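Local structure of putative TetR-family transcriptional regulator (Rhodococcus sp., 2G3B) at the interface of chains A and B. The protein probably binds DNA through an N-terminal helix-turn-helix motif and represses transcription, as TetR-family regulators do, with its C-terminal helices pairing two copies. Residues are numbered along the deposited sequence; one frame, centred on the assembly and turned at random. Chains: chain A/B, putative TetR-family transcriptional regulator.

The interface of chains A and B. Residues chain A 105, 122, 125, 156-157, 160; chain B 165, 170.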
loop_
_atom_site.group_PDB
_atom_site.type_symbol
_atom_site.label_atom_id
_atom_site.label_comp_id
_atom_site.label_asym_id
_atom_site.label_seq_id
_atom_site.Cartn_x
_atom_site.Cartn_y
_atom_site.Cartn_z
ATOM N N ARG A 105 -3.279 2.256 -7.327
ATOM C CA ARG A 105 -3.856 2.138 -5.939
ATOM C C ARG A 105 -3.905 3.518 -5.221
ATOM O O ARG A 105 -4.930 3.904 -4.630
ATOM C CB ARG A 105 -3.085 1.076 -5.135
ATOM C CG ARG A 105 -3.364 1.118 -3.647
ATOM C CD ARG A 105 -4.748 0.567 -3.299
ATOM N NE ARG A 105 -4.912 -0.830 -3.702
ATOM C CZ ARG A 105 -6.081 -1.410 -3.949
ATOM N NH1 ARG A 105 -7.237 -0.739 -3.813
ATOM N NH2 ARG A 105 -6.101 -2.673 -4.325
ATOM N N THR A 122 -8.479 -6.260 -8.247
ATOM C CA THR A 122 -7.950 -6.719 -6.954
ATOM C C THR A 122 -8.729 -7.973 -6.509
ATOM O O THR A 122 -8.121 -8.954 -6.011
ATOM C CB THR A 122 -8.069 -5.619 -5.875
ATOM O OG1 THR A 122 -7.333 -4.491 -6.300
ATOM C CG2 THR A 122 -7.548 -6.096 -4.485
ATOM N N TRP A 125 -7.332 -11.080 -8.132
ATOM C CA TRP A 125 -6.093 -11.494 -7.479
ATOM C C TRP A 125 -6.399 -12.188 -6.149
ATOM O O TRP A 125 -5.900 -13.298 -5.856
ATOM C CB TRP A 125 -5.201 -10.253 -7.255
ATOM C CG TRP A 125 -3.906 -10.480 -6.535
ATOM C CD1 TRP A 125 -3.202 -11.669 -6.410
ATOM C CD2 TRP A 125 -3.142 -9.477 -5.826
ATOM N NE1 TRP A 125 -2.042 -11.430 -5.635
ATOM C CE2 TRP A 125 -2.007 -10.113 -5.264
ATOM C CE3 TRP A 125 -3.354 -8.109 -5.570
ATOM C CZ2 TRP A 125 -1.049 -9.417 -4.505
ATOM C CZ3 TRP A 125 -2.422 -7.410 -4.808
ATOM C CH2 TRP A 125 -1.282 -8.063 -4.282
ATOM N N THR A 156 -2.859 -10.509 0.421
ATOM C CA THR A 156 -2.611 -9.650 -0.751
ATOM C C THR A 156 -2.413 -8.209 -0.311
ATOM O O THR A 156 -1.625 -7.474 -0.922
ATOM C CB THR A 156 -3.705 -9.750 -1.788
ATOM O OG1 THR A 156 -4.949 -9.414 -1.186
ATOM C CG2 THR A 156 -3.753 -11.183 -2.397
ATOM N N ALA A 157 -3.159 -7.781 0.715
ATOM C CA ALA A 157 -2.943 -6.437 1.276
ATOM C C ALA A 157 -1.512 -6.282 1.837
ATOM O O ALA A 157 -0.876 -5.220 1.692
ATOM C CB ALA A 157 -4.004 -6.094 2.356
ATOM N N GLU A 160 0.828 -5.618 -1.009
ATOM C CA GLU A 160 0.764 -4.227 -1.433
ATOM C C GLU A 160 1.498 -3.283 -0.456
ATOM O O GLU A 160 2.189 -2.381 -0.870
ATOM C CB GLU A 160 -0.727 -3.808 -1.541
ATOM C CG GLU A 160 -1.393 -4.342 -2.846
ATOM C CD GLU A 160 -2.718 -3.615 -3.121
ATOM O OE1 GLU A 160 -2.745 -2.357 -3.122
ATOM O OE2 GLU A 160 -3.736 -4.281 -3.327
ATOM N N ARG B 165 -6.481 0.208 0.670
ATOM C CA ARG B 165 -7.780 -0.261 0.198
ATOM C C ARG B 165 -8.980 0.419 0.848
ATOM O O ARG B 165 -9.966 0.739 0.163
ATOM C CB ARG B 165 -7.897 -1.761 0.408
ATOM C CG ARG B 165 -6.882 -2.494 -0.496
ATOM C CD ARG B 165 -7.117 -3.930 -0.451
ATOM N NE ARG B 165 -6.051 -4.600 -1.189
ATOM C CZ ARG B 165 -5.938 -5.914 -1.289
ATOM N NH1 ARG B 165 -6.858 -6.699 -0.732
ATOM N NH2 ARG B 165 -4.914 -6.423 -1.948
ATOM N N GLU B 170 -12.658 0.399 -0.874
ATOM C CA GLU B 170 -12.725 -0.947 -1.373
ATOM C C GLU B 170 -13.047 -1.919 -0.254
ATOM O O GLU B 170 -13.547 -3.023 -0.520
ATOM C CB GLU B 170 -11.380 -1.317 -2.028
ATOM C CG GLU B 170 -11.486 -2.511 -2.935
ATOM C CD GLU B 170 -10.169 -2.723 -3.677
ATOM O OE1 GLU B 170 -9.777 -1.847 -4.460
ATOM O OE2 GLU B 170 -9.530 -3.734 -3.454
#
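B:Arg165 reaches out from helix 148-167 of its chain and sets its guanidinium between A:Thr122, A:Thr156, A:Ala157 and A:Glu160, in a two-fold interface between the C-terminal helical regions of two TetR-family chains. TetR regulators typically dimerise through this region, so the pairing is likely to be the functional one. With chi2, chi3 and chi4 all near 180°, the B:Arg165 chain runs straight and carries the charge across to the chain A residues. There it takes A:Glu160 side-on, NE and NH2 of B:Arg165 both giving hydrogen bonds to the one carboxylate oxygen OE2; the NH2 bond, also a salt bridge, is 2.8 Å long. NH2 of B:Arg165 also donates to the hydroxyl OG1 of A:Thr156 at 3.1 Å, nearly in the guanidinium plane. With chi1 57°, the A:Thr156 hydroxyl sits between its own backbone N and carbonyl carbon and faces the guanidinium edge, while the methyl CG2 goes to the A:Trp125 ring. The methyl CG2 of A:Thr122 sits over the centre of one guanidinium face, 3.6 Å from CZ of B:Arg165, while CA of A:Ala157 lies toward the rim of the other, which should restrict tilting. Next to this group, CG of B:Arg165 covers the guanidinium of A:Arg105, 3.7 Å from its CZ. A:Arg105 forms a second salt bridge across the interface, NH1 to OE1 of B:Glu170 at 2.8 Å; the bond is almost straight (173° at H) and in the guanidinium plane, but meets the carboxylate from above its plane. Behind these contacts, A:Arg105 orients A:Glu160: NE of A:Arg105 binds OE1 of A:Glu160 at 2.7 Å and NH2 binds OE2, both on syn lone pairs. OE2 thus accepts from two arginines of different chains, which would probably stabilise its negative charge. A methionine in place of B:Arg165 would probably leave OE2 of A:Glu160 and the A:Thr156 hydroxyl without their cross-chain donors. Farther back, the A:Trp125 ring meets CG of A:Glu160 at its edge, which may help hold both acceptors in place.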